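Local coordinates for esterase Rv0045c (Mycobacterium tuberculosis, PDB 6WYN), which hydrolyses carboxylic esters, with highest activity toward short, straight-chain alkyl esters, and is probably involved in ester and lipid metabolism, at residues D265-S270 / H293-H298; S270-L275 / H298-H303; R232-N237 / W246-D251. All blocks are in the same frame, centred on the assembly; numbering follows the deposited sequence.

Interaction 1: residues D265-S270 / H293-H298; sequences DVDALS and HRRATH
The carbonyl oxygen of L269 is held twice: T297 OG1 donates to L269 O over 2.9 Å, in the carbonyl plane and on a lone pair, and a bound water donates to L269 O at 2.8 Å. The same water accepts T297 N at 2.9 Å, so it ties both backbones together. A chi1 of 64° sets T297 OG1 between the backbone N and the carbonyl carbon, which points it at L269 O and leaves the methyl CG2 3.5 Å from D267 O. These groups lie where helices 260-268 and 286-295 end; in this alpha/beta-hydrolase fold each helix leads into one of two neighbouring parallel strands. On the helices themselves a salt bridge joins D267 and R295. The arginine chain, bent at chi2 and chi3, brings NH1 to the syn side of the carboxylate, 2.9 Å from D267 OD2 and 3.1 Å from D267 OD1, with carboxylate and guanidinium planes 35° apart. OD1 lies in the guanidinium plane, yet NH1 comes in somewhat out of the carboxylate plane. Beside this pair V266 CG1 packs on the backbone, 3.7 Å from A296 N. V266 and L269 also rest on helix 156-167, whose R163 forms a salt bridge with D265.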
# COMPACT_ATOMS: atom_id res chain seq x y z
N ASP A 265 1.23 -0.13 20.62
CA ASP A 265 -0.04 0.13 19.89
C ASP A 265 -0.79 -1.18 19.62
O ASP A 265 -1.97 -1.19 19.88
CB ASP A 265 0.18 0.89 18.58
CG ASP A 265 0.61 2.33 18.79
OD1 ASP A 265 0.44 2.84 19.94
OD2 ASP A 265 1.14 2.91 17.82
N VAL A 266 -0.12 -2.23 19.13
CA VAL A 266 -0.75 -3.59 18.97
C VAL A 266 -1.31 -4.08 20.31
O VAL A 266 -2.46 -4.58 20.32
CB VAL A 266 0.24 -4.61 18.39
CG1 VAL A 266 -0.38 -6.01 18.38
CG2 VAL A 266 0.72 -4.20 17.00
N ASP A 267 -0.58 -3.92 21.42
CA ASP A 267 -1.05 -4.37 22.75
C ASP A 267 -2.35 -3.63 23.12
O ASP A 267 -3.24 -4.30 23.69
CB ASP A 267 -0.03 -4.13 23.86
CG ASP A 267 1.20 -5.01 23.78
OD1 ASP A 267 1.13 -5.99 23.07
OD2 ASP A 267 2.23 -4.65 24.37
N ALA A 268 -2.49 -2.35 22.74
CA ALA A 268 -3.63 -1.49 23.12
C ALA A 268 -4.81 -1.58 22.14
O ALA A 268 -5.93 -1.36 22.60
CB ALA A 268 -3.16 -0.06 23.24
N LEU A 269 -4.60 -1.79 20.84
CA LEU A 269 -5.70 -1.79 19.80
C LEU A 269 -6.81 -2.71 20.26
O LEU A 269 -6.43 -3.84 20.62
CB LEU A 269 -5.24 -2.44 18.49
CG LEU A 269 -4.11 -1.74 17.78
CD1 LEU A 269 -3.76 -2.44 16.50
CD2 LEU A 269 -4.51 -0.30 17.56
N SER A 270 -8.08 -2.38 20.04
CA SER A 270 -9.16 -3.41 20.10
C SER A 270 -9.57 -3.90 18.70
O SER A 270 -10.22 -4.92 18.62
CB SER A 270 -10.35 -2.92 20.87
OG SER A 270 -10.80 -1.72 20.28
N HIS A 293 0.21 -12.87 17.03
CA HIS A 293 -0.91 -13.55 17.71
C HIS A 293 -0.85 -13.24 19.21
O HIS A 293 -1.88 -12.94 19.80
CB HIS A 293 -0.94 -15.08 17.46
CG HIS A 293 -1.92 -15.71 18.39
ND1 HIS A 293 -1.52 -16.27 19.60
CD2 HIS A 293 -3.27 -15.72 18.38
CE1 HIS A 293 -2.60 -16.63 20.28
NE2 HIS A 293 -3.69 -16.31 19.55
N ARG A 294 0.33 -13.36 19.81
CA ARG A 294 0.49 -13.23 21.28
C ARG A 294 0.19 -11.79 21.72
O ARG A 294 -0.48 -11.62 22.75
CB ARG A 294 1.89 -13.68 21.70
CG ARG A 294 2.06 -15.20 21.67
CD ARG A 294 3.28 -15.71 22.45
NE ARG A 294 4.45 -15.00 21.94
CZ ARG A 294 5.19 -15.40 20.91
NH1 ARG A 294 4.91 -16.56 20.33
NH2 ARG A 294 6.20 -14.65 20.49
N ARG A 295 0.59 -10.78 20.94
CA ARG A 295 0.43 -9.36 21.36
C ARG A 295 -0.98 -8.82 21.04
O ARG A 295 -1.51 -8.06 21.87
CB ARG A 295 1.51 -8.49 20.72
CG ARG A 295 2.93 -8.98 20.98
CD ARG A 295 3.43 -8.65 22.37
NE ARG A 295 4.79 -8.14 22.32
CZ ARG A 295 5.12 -6.86 22.42
NH1 ARG A 295 4.18 -5.94 22.58
NH2 ARG A 295 6.39 -6.50 22.37
N ALA A 296 -1.54 -9.18 19.88
CA ALA A 296 -2.87 -8.67 19.44
C ALA A 296 -3.94 -9.10 20.45
O ALA A 296 -3.94 -10.24 20.87
CB ALA A 296 -3.22 -9.21 18.09
N THR A 297 -4.89 -8.23 20.74
CA THR A 297 -6.07 -8.58 21.58
C THR A 297 -6.97 -9.52 20.77
O THR A 297 -7.52 -10.46 21.38
CB THR A 297 -6.79 -7.33 22.10
OG1 THR A 297 -7.32 -6.61 21.00
CG2 THR A 297 -5.89 -6.40 22.89
N HIS A 298 -7.10 -9.35 19.45
CA HIS A 298 -7.91 -10.29 18.63
C HIS A 298 -7.24 -10.54 17.27
O HIS A 298 -7.58 -9.89 16.30
CB HIS A 298 -9.36 -9.84 18.53
CG HIS A 298 -10.28 -10.88 17.94
ND1 HIS A 298 -11.63 -10.63 17.64
CD2 HIS A 298 -10.07 -12.18 17.58
CE1 HIS A 298 -12.18 -11.72 17.12
NE2 HIS A 298 -11.25 -12.69 17.08
O HOH W 1 -4.57 -5.57 19.52

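Interaction 2: residues S270-L275 / H298-H303; sequences SAPITL and HFRGVH
L275 and V302 run side by side and point the same way, with V302 CG2 3.7 Å from L275 CD2. Next to them the F299 ring, its CG anti to the backbone N (chi1 -175°), presents its edge to L275 CB at 3.9 Å and takes the backbone N of G301 over the centre of one face. Helix 286-295 covers this side through T289 and L292. The extended R300 chain runs alongside P272 and lays one guanidinium face over P272 CB, 3.7 Å from R300 NE; that NE also forms a salt bridge with E174 of strand 174-178. T274 OG1 lies across R300 CB, while T274 CG2 comes 3.5 Å from H303 CD2, at the edge of the imidazole. Four nearly straight backbone bonds join the strands, from I273 N to H298 O (2.9 Å) through to H303 N to L275 O (2.9 Å). Between them R300 and G301 together face T274, a beta bulge in which G301 takes a positive phi of 117°. The two parallel strands close a beta-alpha-beta crossover at the edge of the alpha/beta-hydrolase sheet, with the L275 side chain about 6 Å from that of D179, the probable catalytic acid.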
# COMPACT_ATOMS: atom_id res chain seq x y z
N SER A 270 -8.08 -2.38 20.04
CA SER A 270 -9.16 -3.41 20.10
C SER A 270 -9.57 -3.90 18.70
O SER A 270 -10.22 -4.92 18.62
CB SER A 270 -10.35 -2.92 20.87
OG SER A 270 -10.80 -1.72 20.28
N ALA A 271 -9.21 -3.23 17.61
CA ALA A 271 -9.60 -3.73 16.27
C ALA A 271 -9.03 -5.14 16.05
O ALA A 271 -7.84 -5.36 16.23
CB ALA A 271 -9.07 -2.79 15.23
N PRO A 272 -9.84 -6.13 15.65
CA PRO A 272 -9.31 -7.41 15.19
C PRO A 272 -8.32 -7.26 14.03
O PRO A 272 -8.48 -6.38 13.20
CB PRO A 272 -10.57 -8.18 14.73
CG PRO A 272 -11.67 -7.56 15.60
CD PRO A 272 -11.30 -6.09 15.62
N ILE A 273 -7.30 -8.09 14.04
CA ILE A 273 -6.23 -8.12 13.01
C ILE A 273 -6.25 -9.43 12.25
O ILE A 273 -6.18 -10.51 12.91
CB ILE A 273 -4.86 -7.92 13.66
CG1 ILE A 273 -4.78 -6.56 14.36
CG2 ILE A 273 -3.78 -8.09 12.60
CD1 ILE A 273 -3.53 -6.38 15.18
N THR A 274 -6.31 -9.34 10.92
CA THR A 274 -6.13 -10.48 10.00
C THR A 274 -4.79 -10.27 9.32
O THR A 274 -4.53 -9.16 8.89
CB THR A 274 -7.28 -10.59 9.00
OG1 THR A 274 -8.47 -10.80 9.77
CG2 THR A 274 -7.08 -11.72 8.02
N LEU A 275 -4.00 -11.30 9.16
CA LEU A 275 -2.74 -11.17 8.40
C LEU A 275 -2.92 -11.96 7.13
O LEU A 275 -3.52 -13.07 7.19
CB LEU A 275 -1.58 -11.69 9.26
CG LEU A 275 -0.21 -11.85 8.59
CD1 LEU A 275 0.33 -10.48 8.20
CD2 LEU A 275 0.76 -12.53 9.55
N HIS A 298 -7.10 -9.35 19.45
CA HIS A 298 -7.91 -10.29 18.63
C HIS A 298 -7.24 -10.54 17.27
O HIS A 298 -7.58 -9.89 16.30
CB HIS A 298 -9.36 -9.84 18.53
CG HIS A 298 -10.28 -10.88 17.94
ND1 HIS A 298 -11.63 -10.63 17.64
CD2 HIS A 298 -10.07 -12.18 17.58
CE1 HIS A 298 -12.18 -11.72 17.12
NE2 HIS A 298 -11.25 -12.69 17.08
N PHE A 299 -6.39 -11.54 17.20
CA PHE A 299 -5.82 -12.06 15.94
C PHE A 299 -6.81 -13.07 15.33
O PHE A 299 -7.18 -14.03 16.03
CB PHE A 299 -4.45 -12.67 16.20
CG PHE A 299 -3.71 -13.11 14.97
CD1 PHE A 299 -3.40 -12.22 13.97
CD2 PHE A 299 -3.33 -14.43 14.82
CE1 PHE A 299 -2.70 -12.62 12.84
CE2 PHE A 299 -2.61 -14.83 13.72
CZ PHE A 299 -2.28 -13.93 12.73
N ARG A 300 -7.22 -12.85 14.08
CA ARG A 300 -8.22 -13.70 13.38
C ARG A 300 -7.53 -14.80 12.57
O ARG A 300 -8.24 -15.65 12.01
CB ARG A 300 -9.08 -12.85 12.44
CG ARG A 300 -10.05 -11.91 13.16
CD ARG A 300 -11.17 -11.65 12.17
NE ARG A 300 -12.14 -10.64 12.51
CZ ARG A 300 -13.10 -10.76 13.44
NH1 ARG A 300 -13.19 -11.87 14.16
NH2 ARG A 300 -13.95 -9.77 13.65
N GLY A 301 -6.21 -14.76 12.47
CA GLY A 301 -5.41 -15.79 11.81
C GLY A 301 -4.68 -15.24 10.61
O GLY A 301 -4.95 -14.08 10.20
N VAL A 302 -3.77 -16.04 10.08
CA VAL A 302 -3.00 -15.74 8.85
C VAL A 302 -3.60 -16.55 7.70
O VAL A 302 -3.92 -17.78 7.87
CB VAL A 302 -1.51 -16.03 9.02
CG1 VAL A 302 -1.27 -17.51 9.19
CG2 VAL A 302 -0.70 -15.50 7.86
N HIS A 303 -3.76 -15.88 6.57
CA HIS A 303 -4.08 -16.54 5.29
C HIS A 303 -2.80 -16.56 4.50
O HIS A 303 -2.17 -15.48 4.34
CB HIS A 303 -5.11 -15.75 4.50
CG HIS A 303 -6.34 -15.54 5.27
ND1 HIS A 303 -7.46 -16.23 4.98
CD2 HIS A 303 -6.59 -14.78 6.36
CE1 HIS A 303 -8.39 -15.90 5.84
NE2 HIS A 303 -7.90 -14.98 6.66
O HOH W 2 -6.21 -7.18 17.78

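Interaction 3: residues R232-N237 / W246-D251; sequences RGVFHN and WVWRYD
A chi1 of 55° places Y250 CG between the backbone N and the carbonyl carbon, and the ring then turns one edge to the N237 amide and one face over W248 CB. The contact joins the last turn of helix 227-237 to W248, at the close of the second strand of the small beta hairpin 238-240 and 246-248, and the residues after it, probably part of the inserted cap domain. N237 ND2 comes within 3.5 Å of Y250 CE2; the two side chains cross at about a right angle, their planes 41° apart. The amide is fixed from outside, ND2 donating to G92 O, one residue after the substrate-selectivity residue G91, and OD1 accepting from N94 ND2; the Y250 side chain is about 7 Å from G91. N237 O receives R249 N at 2.8 Å in a nearly straight bond (173°), approached from above the carbonyl plane and not on a lone pair. The same oxygen lies at the edge of the indole, 3.4 Å from W248 CE3, while Y250 OH stands over one indole face. From this anchor the R249 chain stretches back past H236 O, until NH2 donates over 3.1 Å to a water that in turn donates to F235 O at 2.7 Å.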
# COMPACT_ATOMS: atom_id res chain seq x y z
N ARG A 232 1.79 -1.47 -16.46
CA ARG A 232 0.69 -0.68 -15.83
C ARG A 232 1.20 -0.11 -14.51
O ARG A 232 0.95 1.08 -14.23
CB ARG A 232 -0.51 -1.60 -15.61
CG ARG A 232 -1.72 -0.94 -14.97
CD ARG A 232 -3.00 -1.57 -15.49
NE ARG A 232 -3.46 -2.75 -14.77
CZ ARG A 232 -3.25 -4.01 -15.14
NH1 ARG A 232 -2.56 -4.28 -16.24
NH2 ARG A 232 -3.72 -5.00 -14.40
N GLY A 233 1.90 -0.93 -13.72
CA GLY A 233 2.42 -0.50 -12.42
C GLY A 233 3.41 0.64 -12.58
O GLY A 233 3.32 1.66 -11.80
N VAL A 234 4.31 0.53 -13.55
CA VAL A 234 5.33 1.58 -13.82
C VAL A 234 4.64 2.88 -14.32
O VAL A 234 4.99 3.94 -13.83
CB VAL A 234 6.40 1.10 -14.80
CG1 VAL A 234 7.32 2.23 -15.23
CG2 VAL A 234 7.22 -0.05 -14.22
N PHE A 235 3.73 2.79 -15.28
CA PHE A 235 2.90 3.94 -15.72
C PHE A 235 2.38 4.77 -14.51
O PHE A 235 2.63 5.98 -14.41
CB PHE A 235 1.75 3.40 -16.54
CG PHE A 235 0.75 4.45 -16.92
CD1 PHE A 235 1.15 5.55 -17.66
CD2 PHE A 235 -0.56 4.34 -16.51
CE1 PHE A 235 0.22 6.52 -18.01
CE2 PHE A 235 -1.48 5.32 -16.85
CZ PHE A 235 -1.09 6.40 -17.61
N HIS A 236 1.72 4.13 -13.55
CA HIS A 236 1.13 4.82 -12.36
C HIS A 236 2.22 5.34 -11.43
O HIS A 236 1.99 6.32 -10.71
CB HIS A 236 0.19 3.88 -11.62
CG HIS A 236 -1.01 3.53 -12.40
ND1 HIS A 236 -1.69 4.47 -13.12
CD2 HIS A 236 -1.62 2.33 -12.60
CE1 HIS A 236 -2.74 3.89 -13.67
NE2 HIS A 236 -2.70 2.57 -13.41
N ASN A 237 3.38 4.69 -11.40
CA ASN A 237 4.40 4.97 -10.37
C ASN A 237 5.46 5.93 -10.91
O ASN A 237 6.45 6.20 -10.19
CB ASN A 237 5.05 3.71 -9.85
CG ASN A 237 5.34 3.75 -8.37
OD1 ASN A 237 4.81 4.60 -7.63
ND2 ASN A 237 6.12 2.79 -7.91
N TRP A 246 12.16 10.54 -17.73
CA TRP A 246 11.16 10.01 -16.76
C TRP A 246 11.74 9.91 -15.35
O TRP A 246 12.95 9.66 -15.23
CB TRP A 246 10.66 8.65 -17.22
CG TRP A 246 10.08 8.69 -18.59
CD1 TRP A 246 10.74 8.88 -19.77
CD2 TRP A 246 8.70 8.56 -18.91
NE1 TRP A 246 9.86 8.83 -20.81
CE2 TRP A 246 8.59 8.65 -20.31
CE3 TRP A 246 7.54 8.36 -18.15
CZ2 TRP A 246 7.37 8.51 -20.97
CZ3 TRP A 246 6.33 8.24 -18.79
CH2 TRP A 246 6.25 8.32 -20.19
N VAL A 247 10.87 10.04 -14.34
CA VAL A 247 11.23 9.92 -12.90
C VAL A 247 10.15 9.09 -12.16
O VAL A 247 8.99 9.01 -12.67
CB VAL A 247 11.40 11.33 -12.30
CG1 VAL A 247 11.63 11.29 -10.80
CG2 VAL A 247 12.54 12.07 -13.03
N TRP A 248 10.53 8.47 -11.04
CA TRP A 248 9.59 7.83 -10.09
C TRP A 248 8.77 8.91 -9.38
O TRP A 248 9.31 9.98 -9.03
CB TRP A 248 10.31 6.94 -9.07
CG TRP A 248 11.04 5.76 -9.66
CD1 TRP A 248 12.39 5.53 -9.64
CD2 TRP A 248 10.46 4.60 -10.31
NE1 TRP A 248 12.68 4.33 -10.23
CE2 TRP A 248 11.52 3.74 -10.67
CE3 TRP A 248 9.15 4.20 -10.63
CZ2 TRP A 248 11.32 2.52 -11.32
CZ3 TRP A 248 8.95 3.00 -11.27
CH2 TRP A 248 10.03 2.17 -11.62
N ARG A 249 7.51 8.59 -9.09
CA ARG A 249 6.59 9.46 -8.33
C ARG A 249 6.98 9.40 -6.85
O ARG A 249 6.68 10.38 -6.10
CB ARG A 249 5.13 9.07 -8.58
CG ARG A 249 4.54 9.58 -9.88
CD ARG A 249 3.00 9.48 -9.88
NE ARG A 249 2.53 9.72 -11.21
CZ ARG A 249 2.31 10.92 -11.73
NH1 ARG A 249 2.51 12.01 -11.01
NH2 ARG A 249 1.92 11.00 -12.98
N TYR A 250 7.62 8.32 -6.38
CA TYR A 250 7.89 8.21 -4.93
C TYR A 250 9.27 8.80 -4.60
O TYR A 250 10.17 8.79 -5.41
CB TYR A 250 7.86 6.77 -4.41
CG TYR A 250 8.78 5.80 -5.12
CD1 TYR A 250 10.11 5.63 -4.74
CD2 TYR A 250 8.32 5.09 -6.21
CE1 TYR A 250 10.94 4.72 -5.40
CE2 TYR A 250 9.12 4.17 -6.88
CZ TYR A 250 10.43 3.98 -6.46
OH TYR A 250 11.18 3.09 -7.16
N ASP A 251 9.38 9.26 -3.38
CA ASP A 251 10.61 9.83 -2.79
C ASP A 251 11.37 8.62 -2.27
O ASP A 251 10.73 7.77 -1.54
CB ASP A 251 10.26 10.80 -1.65
CG ASP A 251 11.43 11.62 -1.10
OD1 ASP A 251 12.50 11.58 -1.68
OD2 ASP A 251 11.27 12.20 -0.04
O HOH W 3 1.07 8.11 -13.65

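In the fold
Along the chain interaction 3 comes first and closes before the other two open; the segments of interactions 1 and 2 then alternate, sharing S270 and H298. Those two are neighbours, their centres about 9 Å apart, and they touch where H293 CB packs on F299 CD2 (3.6 Å). Together they follow helices 260-268 and 286-295 into strands 273-278 and 299-305, the last two of the eight-stranded sheet. Interaction 3 lies on the opposite side of the chain's centre, about 35 Å from interaction 1 and about 32 Å from interaction 2 between centres. The set thus samples the edge of the alpha/beta-hydrolase domain, with L275 near the probable catalytic D179, and, probably, the inserted cap.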